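FprA (Mycobacterium tuberculosis, PDB 1LQT) transfers electrons between NADPH and ferredoxin through a bound FAD, and may supply electrons to cytochrome P450 systems. Local coordinates at residues L39-T44 / N81-E86; G147-V152 / E311-Q316. All coordinates share one frame; numbering follows the deposited sequence.

Contact 1 (L39-T44 / N81-E86); sequences LEMLPT and NVVVGE. With FAD (flavin-adenine dinucleotide), chain H.
Near the end of strand 34-40, residues 39-44 turn past the loop 81-86, and the adenosine half of FAD lies against the join. On the Leu39 side the join is apolar. Leu39 sends CD1 across the side of Val84, meeting CG2 at 4.2 Å with the two side chains nearly at right angles, while its CB rests near Val82 CG1; Leu93 of helix 90-96 packs on both Leu39 and Val84. Met41 starts away from the loop with CG anti to its backbone N. CB itself stands over FAD N3A, and the bend at chi3 (74°) brings CE over FAD C8A at 3.8 Å. The side chain thus lies along one face of the adenine, and the flank of its CG receives the Val83 CG2 methyl at 4.0 Å. Pro43 and Asn81 both pack against Leu447 of helix 447-454. Two backbone bonds tie the segments: Val82 N gives to Glu40 O at 2.9 Å, and Asn81 N gives to Leu42 O from well above the carbonyl plane. A water donates to both Met41 O and Asn81 OD1; the amide's other end, ND2, holds Lys416 O. Glu40, bent at chi2 (59°), turns its carboxylate to the ribose hydroxyls, one oxygen to each, as the acidic residue near the end of the second strand that is classic for dinucleotide-binding Rossmann folds. OE1 accepts FAD O3B at 2.7 Å and also bonds Ser11 OG, whereas OE2 accepts FAD O2B, its anti lone pair being taken by Leu42 N in a nearly straight bond (171°). Val84 reads the base edge, N giving to FAD N1A and O accepting from FAD N6A. This pattern matches adenine, and the donors crowding Glu40 are consistent with an ionised carboxylate.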
ATOM      1  N   LEU A  39      -1.629   5.569 -17.381  1.00  8.82           N
ATOM      2  CA  LEU A  39      -2.112   4.226 -17.639  1.00  8.92           C
ATOM      3  C   LEU A  39      -2.177   3.468 -16.344  1.00  9.29           C
ATOM      4  O   LEU A  39      -1.178   3.338 -15.661  1.00 11.89           O
ATOM      5  CB  LEU A  39      -1.120   3.494 -18.566  1.00 10.11           C
ATOM      6  CG  LEU A  39      -0.756   4.232 -19.859  1.00 14.14           C
ATOM      7  CD1 LEU A  39       0.080   3.267 -20.737  1.00 16.15           C
ATOM      8  CD2 LEU A  39      -1.846   4.829 -20.577  1.00 15.84           C
ATOM      9  N   GLU A  40      -3.332   2.929 -16.022  1.00  8.99           N
ATOM     10  CA  GLU A  40      -3.576   2.295 -14.737  1.00  8.60           C
ATOM     11  C   GLU A  40      -4.160   0.914 -14.940  1.00  7.93           C
ATOM     12  O   GLU A  40      -5.110   0.720 -15.683  1.00  8.53           O
ATOM     13  CB  GLU A  40      -4.537   3.153 -13.924  1.00  8.60           C
ATOM     14  CG  GLU A  40      -5.175   2.460 -12.713  1.00  8.02           C
ATOM     15  CD  GLU A  40      -4.174   1.944 -11.695  1.00  8.00           C
ATOM     16  OE1 GLU A  40      -3.246   2.703 -11.350  1.00  8.19           O
ATOM     17  OE2 GLU A  40      -4.343   0.781 -11.256  1.00  8.38           O
ATOM     18  N   MET A  41      -3.584  -0.033 -14.217  0.50  8.53           N
ATOM     19  CA  MET A  41      -3.978  -1.431 -14.232  0.50  8.66           C
ATOM     20  C   MET A  41      -5.462  -1.698 -13.899  0.50  9.12           C
ATOM     21  O   MET A  41      -6.092  -2.557 -14.488  0.50  9.10           O
ATOM     22  CB  MET A  41      -3.087  -2.138 -13.187  0.50  7.81           C
ATOM     23  CG  MET A  41      -3.535  -3.563 -12.850  0.50  8.93           C
ATOM     24  SD  MET A  41      -2.226  -4.558 -12.155  0.50  8.34           S
ATOM     25  CE  MET A  41      -2.058  -3.859 -10.361  0.50  6.95           C
ATOM     26  N   LEU A  42      -5.923  -1.011 -12.861  1.00  8.80           N
ATOM     27  CA  LEU A  42      -7.294  -1.161 -12.400  1.00  8.50           C
ATOM     28  C   LEU A  42      -8.203  -0.206 -13.145  1.00  9.35           C
ATOM     29  O   LEU A  42      -7.755   0.767 -13.742  1.00  8.87           O
ATOM     30  CB  LEU A  42      -7.369  -0.843 -10.898  1.00  8.43           C
ATOM     31  CG  LEU A  42      -6.475  -1.707 -10.025  1.00  9.01           C
ATOM     32  CD1 LEU A  42      -6.671  -1.317  -8.572  1.00 10.11           C
ATOM     33  CD2 LEU A  42      -6.721  -3.184 -10.196  1.00 11.70           C
ATOM     34  N   PRO A  43      -9.512  -0.426 -13.100  1.00  9.07           N
ATOM     35  CA  PRO A  43     -10.438   0.548 -13.671  1.00  9.38           C
ATOM     36  C   PRO A  43     -10.472   1.876 -12.918  1.00  9.03           C
ATOM     37  O   PRO A  43     -10.955   2.874 -13.448  1.00 10.47           O
ATOM     38  CB  PRO A  43     -11.800  -0.164 -13.567  1.00  9.91           C
ATOM     39  CG  PRO A  43     -11.438  -1.599 -13.583  1.00 10.51           C
ATOM     40  CD  PRO A  43     -10.201  -1.682 -12.758  1.00  9.44           C
ATOM     41  N   THR A  44     -10.000   1.855 -11.678  1.00  9.04           N
ATOM     42  CA  THR A  44     -10.100   2.970 -10.761  1.00  8.83           C
ATOM     43  C   THR A  44      -8.721   3.540 -10.460  1.00  8.80           C
ATOM     44  O   THR A  44      -7.791   2.766 -10.278  1.00  8.36           O
ATOM     45  CB  THR A  44     -10.746   2.511  -9.444  1.00  8.41           C
ATOM     46  OG1 THR A  44      -9.924   1.483  -8.853  1.00  8.65           O
ATOM     47  CG2 THR A  44     -12.118   1.891  -9.646  1.00  9.37           C
ATOM     48  N   ASN A  81      -7.746   0.171 -16.626  1.00  9.23           N
ATOM     49  CA  ASN A  81      -7.824  -1.220 -17.091  1.00  9.55           C
ATOM     50  C   ASN A  81      -6.785  -1.508 -18.164  1.00  9.67           C
ATOM     51  O   ASN A  81      -7.025  -2.307 -19.049  1.00 10.94           O
ATOM     52  CB  ASN A  81      -9.241  -1.583 -17.557  1.00 10.10           C
ATOM     53  CG  ASN A  81      -9.477  -3.064 -17.682  1.00  9.72           C
ATOM     54  OD1 ASN A  81      -8.908  -3.877 -16.952  1.00 11.36           O
ATOM     55  ND2 ASN A  81     -10.347  -3.432 -18.614  1.00 11.37           N
ATOM     56  N   VAL A  82      -5.636  -0.840 -18.083  1.00  9.43           N
ATOM     57  CA  VAL A  82      -4.516  -1.059 -19.004  1.00 10.27           C
ATOM     58  C   VAL A  82      -3.364  -1.562 -18.149  1.00 10.18           C
ATOM     59  O   VAL A  82      -2.816  -0.835 -17.320  1.00  9.80           O
ATOM     60  CB  VAL A  82      -4.149   0.228 -19.758  1.00 10.59           C
ATOM     61  CG1 VAL A  82      -2.908   0.007 -20.611  1.00 11.89           C
ATOM     62  CG2 VAL A  82      -5.299   0.676 -20.611  1.00 11.32           C
ATOM     63  N   VAL A  83      -2.987  -2.819 -18.367  1.00 10.42           N
ATOM     64  CA  VAL A  83      -1.970  -3.459 -17.565  1.00 10.46           C
ATOM     65  C   VAL A  83      -0.667  -3.445 -18.345  1.00 10.30           C
ATOM     66  O   VAL A  83      -0.516  -4.120 -19.363  1.00 10.75           O
ATOM     67  CB  VAL A  83      -2.381  -4.896 -17.239  1.00 12.22           C
ATOM     68  CG1 VAL A  83      -1.338  -5.573 -16.366  1.00 14.07           C
ATOM     69  CG2 VAL A  83      -3.754  -4.944 -16.581  1.00 13.60           C
ATOM     70  N   VAL A  84       0.279  -2.641 -17.895  1.00 10.03           N
ATOM     71  CA  VAL A  84       1.549  -2.559 -18.580  1.00  9.99           C
ATOM     72  C   VAL A  84       2.314  -3.827 -18.249  1.00 10.83           C
ATOM     73  O   VAL A  84       2.431  -4.227 -17.084  1.00 11.88           O
ATOM     74  CB  VAL A  84       2.292  -1.277 -18.227  1.00 10.69           C
ATOM     75  CG1 VAL A  84       3.637  -1.248 -18.890  1.00 12.28           C
ATOM     76  CG2 VAL A  84       1.471  -0.055 -18.638  1.00 10.80           C
ATOM     77  N   GLY A  85       2.826  -4.469 -19.288  1.00 12.02           N
ATOM     78  CA  GLY A  85       3.393  -5.787 -19.233  1.00 13.25           C
ATOM     79  C   GLY A  85       2.439  -6.825 -19.805  1.00 12.90           C
ATOM     80  O   GLY A  85       2.855  -7.959 -20.081  1.00 14.62           O
ATOM     81  N   GLU A  86       1.165  -6.463 -19.989  1.00 12.99           N
ATOM     82  CA  GLU A  86       0.161  -7.334 -20.557  1.00 13.60           C
ATOM     83  C   GLU A  86      -0.404  -6.738 -21.856  1.00 12.70           C
ATOM     84  O   GLU A  86      -0.159  -7.238 -22.938  1.00 14.13           O
ATOM     85  CB  GLU A  86      -0.982  -7.624 -19.579  1.00 14.54           C
ATOM     86  CG  GLU A  86      -2.036  -8.542 -20.135  1.00 18.47           C
ATOM     87  CD  GLU A  86      -3.139  -8.846 -19.137  1.00 22.56           C
ATOM     88  OE1 GLU A  86      -2.943  -8.569 -17.926  1.00 24.69           O
ATOM     89  OE2 GLU A  86      -4.209  -9.351 -19.566  1.00 25.88           O
TER
HETATM   90  PA  FAD H2457       0.523   2.928  -5.097  1.00  8.02           P
HETATM   91  O1A FAD H2457       0.578   1.495  -4.751  1.00  8.20           O
HETATM   92  O2A FAD H2457      -0.334   3.850  -4.310  1.00  7.84           O
HETATM   93  O5B FAD H2457       0.059   3.070  -6.621  1.00  7.94           O
HETATM   94  C5B FAD H2457       0.576   2.175  -7.613  1.00  7.87           C
HETATM   95  C4B FAD H2457      -0.436   2.162  -8.752  1.00  7.90           C
HETATM   96  O4B FAD H2457       0.191   1.520  -9.860  1.00  8.01           O
HETATM   97  C3B FAD H2457      -1.714   1.375  -8.444  1.00  8.20           C
HETATM   98  O3B FAD H2457      -2.878   2.089  -8.790  1.00  8.05           O
HETATM   99  C2B FAD H2457      -1.533   0.118  -9.252  1.00  8.02           C
HETATM  100  O2B FAD H2457      -2.717  -0.558  -9.611  1.00  7.90           O
HETATM  101  C1B FAD H2457      -0.740   0.639 -10.457  1.00  7.97           C
HETATM  102  N9A FAD H2457       0.001  -0.379 -11.188  1.00  8.30           N
HETATM  103  C8A FAD H2457       0.825  -1.328 -10.647  1.00  8.30           C
HETATM  104  N7A FAD H2457       1.372  -2.102 -11.576  1.00  9.15           N
HETATM  105  C5A FAD H2457       0.845  -1.647 -12.769  0.50  8.27           C
HETATM  106  C6A FAD H2457       1.035  -2.074 -14.086  1.00  9.63           C
HETATM  107  N6A FAD H2457       1.859  -3.049 -14.437  1.00 10.73           N
HETATM  108  N1A FAD H2457       0.363  -1.394 -15.055  1.00  9.12           N
HETATM  109  C2A FAD H2457      -0.441  -0.352 -14.711  1.00  8.79           C
HETATM  110  N3A FAD H2457      -0.663   0.110 -13.474  1.00  8.93           N
HETATM  111  C4A FAD H2457       0.003  -0.571 -12.537  0.50  8.33           C
HETATM  112  N1  FAD H2457      -0.153   6.645   3.885  1.00 10.26           N
HETATM  113  C2  FAD H2457      -0.714   7.678   4.575  1.00 10.74           C
HETATM  114  O2  FAD H2457      -0.293   8.813   4.461  1.00 11.76           O
HETATM  115  N3  FAD H2457      -1.765   7.411   5.438  1.00 11.52           N
HETATM  116  C4  FAD H2457      -2.341   6.183   5.585  1.00 10.61           C
HETATM  117  O4  FAD H2457      -3.315   6.017   6.353  1.00 12.30           O
HETATM  118  C4X FAD H2457      -1.793   5.138   4.834  0.50  9.92           C
HETATM  119  N5  FAD H2457      -2.330   3.871   4.905  1.00 10.25           N
HETATM  120  C5X FAD H2457      -1.757   2.849   4.194  0.50  9.73           C
HETATM  121  C6  FAD H2457      -2.271   1.578   4.284  1.00  9.61           C
HETATM  122  C7  FAD H2457      -1.684   0.500   3.646  1.00  9.98           C
HETATM  123  C7M FAD H2457      -2.293  -0.871   3.759  1.00 10.88           C
HETATM  124  C8  FAD H2457      -0.549   0.733   2.859  1.00  9.28           C
HETATM  125  C8M FAD H2457       0.145  -0.405   2.163  1.00 10.11           C
HETATM  126  C9  FAD H2457      -0.028   2.019   2.738  1.00  9.60           C
HETATM  127  C9A FAD H2457      -0.618   3.089   3.398  1.00  9.46           C
HETATM  128  N10 FAD H2457      -0.098   4.385   3.308  1.00  9.41           N
HETATM  129  C10 FAD H2457      -0.694   5.410   4.001  1.00  9.50           C
HETATM  130  C1' FAD H2457       1.068   4.707   2.436  1.00  9.49           C
HETATM  131  C2' FAD H2457       0.624   5.060   1.018  1.00  9.15           C
HETATM  132  O2' FAD H2457      -0.317   4.102   0.602  1.00  9.52           O
HETATM  133  C3' FAD H2457       1.844   5.054   0.077  1.00  8.77           C
HETATM  134  O3' FAD H2457       2.790   6.043   0.471  1.00  9.65           O
HETATM  135  C4' FAD H2457       1.547   5.413  -1.380  1.00  8.31           C
HETATM  136  O4' FAD H2457       0.269   4.931  -1.786  1.00  8.62           O
HETATM  137  C5' FAD H2457       2.632   4.852  -2.300  1.00  8.25           C
HETATM  138  O5' FAD H2457       2.363   5.425  -3.585  1.00  7.96           O
HETATM  139  P   FAD H2457       2.827   4.795  -4.966  1.00  8.33           P
HETATM  140  O1P FAD H2457       2.336   5.756  -5.979  1.00  8.04           O
HETATM  141  O2P FAD H2457       4.277   4.436  -4.989  1.00  8.59           O
HETATM  142  O3P FAD H2457       2.071   3.406  -5.093  1.00  7.88           O
HETATM  143  O   HOH W   1      -8.170  -4.187 -14.284  1.00 12.53           O

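Contact 2 (G147-V152 / E311-Q316); sequences GARAVV and EELPAQ
Between the two segments one bond grips Arg149 O, and it is almost straight: Gln316 N approaches nearly along the C=O axis at 3.0 Å, with 177° at the hydrogen. The same glutamine also serves the amide of Arg149. With CG beside its own backbone N and a bend at chi2 (80°), its side chain curls over Gly147 and brings OE1 into line with Arg149 N at 2.9 Å, the donor lying in the plane of the side-chain carbonyl. One residue therefore meets both backbone groups of Arg149, its side chain standing in for a strand neighbour. Here the six-stranded parallel sheet of the NADP-binding Rossmann-type domain takes up its next strand: 302-314, an edge of the antiparallel three-stranded sheet, passes through Ala315 and Gln316 into 317-320, which pairs in parallel with 149-153. The long arm of Arg149 reaches across this junction. Extended as far as CD and then bent at chi3 (-68°), it delivers NH1 to Pro314 O at 2.9 Å, with the oxygen in the guanidinium plane, while NE forms a salt bridge with Glu193. Leu313 CD1 lies over one face of the guanidinium, 3.8 Å from NH1, and Leu313 CD2 packs on Arg149 CD. Farther along the strand, Val151 CG2 nests against the Ala315 CB methyl at 3.8 Å, with Leu313 CD2 more loosely beside it.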
ATOM      1  N   GLY A 147     -12.493 -18.117  13.802  1.00 13.51           N
ATOM      2  CA  GLY A 147     -11.726 -18.632  14.911  1.00 12.91           C
ATOM      3  C   GLY A 147     -11.426 -17.572  15.939  1.00 12.48           C
ATOM      4  O   GLY A 147     -11.245 -16.398  15.616  1.00 12.91           O
ATOM      5  N   ALA A 148     -11.253 -17.987  17.174  1.00 12.18           N
ATOM      6  CA  ALA A 148     -11.093 -17.063  18.257  1.00 11.94           C
ATOM      7  C   ALA A 148      -9.829 -16.241  18.282  1.00 11.93           C
ATOM      8  O   ALA A 148      -9.837 -15.177  18.872  1.00 12.55           O
ATOM      9  CB  ALA A 148     -11.263 -17.790  19.606  1.00 13.15           C
ATOM     10  N   ARG A 149      -8.740 -16.745  17.735  1.00 11.17           N
ATOM     11  CA  ARG A 149      -7.476 -16.003  17.806  1.00 10.57           C
ATOM     12  C   ARG A 149      -6.860 -15.824  16.424  1.00  9.88           C
ATOM     13  O   ARG A 149      -6.730 -16.780  15.652  1.00 10.36           O
ATOM     14  CB  ARG A 149      -6.436 -16.667  18.709  1.00 10.46           C
ATOM     15  CG  ARG A 149      -5.148 -15.856  18.814  1.00 10.36           C
ATOM     16  CD  ARG A 149      -4.100 -16.406  19.761  1.00 10.36           C
ATOM     17  NE  ARG A 149      -4.546 -16.309  21.155  1.00 11.52           N
ATOM     18  CZ  ARG A 149      -4.885 -17.357  21.925  1.00 11.56           C
ATOM     19  NH1 ARG A 149      -4.815 -18.608  21.500  1.00 11.99           N
ATOM     20  NH2 ARG A 149      -5.296 -17.145  23.155  1.00 13.19           N
ATOM     21  N   ALA A 150      -6.480 -14.578  16.158  1.00  9.56           N
ATOM     22  CA  ALA A 150      -5.684 -14.245  14.982  1.00  9.83           C
ATOM     23  C   ALA A 150      -4.320 -13.734  15.455  1.00  9.42           C
ATOM     24  O   ALA A 150      -4.216 -13.090  16.499  1.00  9.44           O
ATOM     25  CB  ALA A 150      -6.372 -13.192  14.157  1.00 10.19           C
ATOM     26  N   VAL A 151      -3.295 -14.000  14.656  1.00  9.42           N
ATOM     27  CA  VAL A 151      -1.942 -13.516  14.908  1.00  9.32           C
ATOM     28  C   VAL A 151      -1.525 -12.680  13.714  1.00  8.95           C
ATOM     29  O   VAL A 151      -1.671 -13.093  12.583  1.00 10.25           O
ATOM     30  CB  VAL A 151      -1.013 -14.691  15.124  1.00  9.71           C
ATOM     31  CG1 VAL A 151       0.428 -14.230  15.213  1.00 11.52           C
ATOM     32  CG2 VAL A 151      -1.393 -15.446  16.405  1.00 10.16           C
ATOM     33  N   VAL A 152      -1.004 -11.497  14.010  1.00  8.81           N
ATOM     34  CA  VAL A 152      -0.472 -10.576  13.021  1.00  8.54           C
ATOM     35  C   VAL A 152       1.009 -10.424  13.282  1.00  8.55           C
ATOM     36  O   VAL A 152       1.427 -10.077  14.376  1.00  9.62           O
ATOM     37  CB  VAL A 152      -1.173  -9.212  13.085  1.00  9.35           C
ATOM     38  CG1 VAL A 152      -0.569  -8.265  12.047  1.00 10.30           C
ATOM     39  CG2 VAL A 152      -2.671  -9.345  12.856  1.00 10.28           C
ATOM     40  N   GLU A 311       7.626 -21.662  21.887  1.00 13.94           N
ATOM     41  CA  GLU A 311       6.310 -21.603  22.538  1.00 15.45           C
ATOM     42  C   GLU A 311       5.308 -21.866  21.403  1.00 14.14           C
ATOM     43  O   GLU A 311       5.504 -21.387  20.305  1.00 15.91           O
ATOM     44  CB  GLU A 311       6.109 -20.133  23.047  1.00 18.29           C
ATOM     45  CG  GLU A 311       4.774 -19.673  23.577  1.00 23.26           C
ATOM     46  CD  GLU A 311       4.683 -18.151  23.691  1.00 26.21           C
ATOM     47  OE1 GLU A 311       3.540 -17.625  23.784  1.00 30.37           O
ATOM     48  OE2 GLU A 311       5.731 -17.459  23.677  1.00 25.72           O
ATOM     49  N   GLU A 312       4.240 -22.600  21.666  1.00 13.18           N
ATOM     50  CA  GLU A 312       3.167 -22.769  20.681  1.00 13.20           C
ATOM     51  C   GLU A 312       1.908 -22.086  21.222  1.00 12.63           C
ATOM     52  O   GLU A 312       1.614 -22.139  22.425  1.00 14.50           O
ATOM     53  CB  GLU A 312       2.910 -24.252  20.335  1.00 16.17           C
ATOM     54  CG  GLU A 312       4.159 -24.971  19.822  1.00 18.60           C
ATOM     55  CD  GLU A 312       3.896 -26.250  19.043  1.00 19.97           C
ATOM     56  OE1 GLU A 312       2.729 -26.655  18.934  1.00 24.90           O
ATOM     57  OE2 GLU A 312       4.889 -26.813  18.495  1.00 23.71           O
ATOM     58  N   LEU A 313       1.174 -21.447  20.319  1.00 12.48           N
ATOM     59  CA  LEU A 313      -0.052 -20.729  20.634  1.00 13.06           C
ATOM     60  C   LEU A 313      -1.145 -21.139  19.639  1.00 12.04           C
ATOM     61  O   LEU A 313      -0.877 -21.115  18.440  1.00 12.12           O
ATOM     62  CB  LEU A 313       0.227 -19.241  20.462  1.00 14.86           C
ATOM     63  CG  LEU A 313      -0.844 -18.245  20.836  1.00 16.49           C
ATOM     64  CD1 LEU A 313      -1.136 -18.275  22.315  1.00 18.23           C
ATOM     65  CD2 LEU A 313      -0.378 -16.833  20.438  1.00 18.35           C
ATOM     66  N   PRO A 314      -2.353 -21.515  20.071  1.00 11.01           N
ATOM     67  CA  PRO A 314      -3.411 -21.791  19.091  1.00 10.89           C
ATOM     68  C   PRO A 314      -3.781 -20.544  18.317  1.00 10.46           C
ATOM     69  O   PRO A 314      -3.860 -19.474  18.899  1.00 10.95           O
ATOM     70  CB  PRO A 314      -4.589 -22.254  19.947  1.00 11.74           C
ATOM     71  CG  PRO A 314      -3.966 -22.584  21.282  1.00 13.43           C
ATOM     72  CD  PRO A 314      -2.795 -21.696  21.461  1.00 11.87           C
ATOM     73  N   ALA A 315      -4.021 -20.687  17.035  1.00 10.18           N
ATOM     74  CA  ALA A 315      -4.450 -19.578  16.203  1.00 10.72           C
ATOM     75  C   ALA A 315      -5.084 -20.130  14.969  1.00 10.23           C
ATOM     76  O   ALA A 315      -4.661 -21.168  14.488  1.00 11.29           O
ATOM     77  CB  ALA A 315      -3.295 -18.689  15.847  1.00 11.86           C
ATOM     78  N   GLN A 316      -6.062 -19.405  14.428  1.00 10.07           N
ATOM     79  CA  GLN A 316      -6.766 -19.894  13.239  1.00 10.62           C
ATOM     80  C   GLN A 316      -6.588 -18.982  12.023  1.00 10.60           C
ATOM     81  O   GLN A 316      -7.037 -19.318  10.939  1.00 11.52           O
ATOM     82  CB  GLN A 316      -8.236 -20.131  13.546  1.00 11.98           C
ATOM     83  CG  GLN A 316      -8.452 -21.066  14.710  1.00 12.35           C
ATOM     84  CD  GLN A 316      -8.295 -20.363  16.037  1.00 12.73           C
ATOM     85  OE1 GLN A 316      -8.685 -19.210  16.167  1.00 12.92           O
ATOM     86  NE2 GLN A 316      -7.762 -21.082  17.057  1.00 14.34           N
TER

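How the contacts relate
From the N terminus, the chain builds strands 4-9 and 34-40 of the FAD-binding sheet, then makes an excursion of 36 residues before 81-86 returns to 39-44, closing contact 1 beside strand 76-80. Only later does 147-152 open contact 2, whose much longer loop of 158 residues carries three of the six parallel NADP-domain strands and nearly all of the antiparallel sheet before 311-316 comes back. The loops follow in series, neither nesting nor crossing. Contact 1 joins neighbouring strand ends around the adenosine of FAD; contact 2 splices two sheets. The two contacts lie on opposite sides of the chain's centre, their nearest atoms about 23 Å apart.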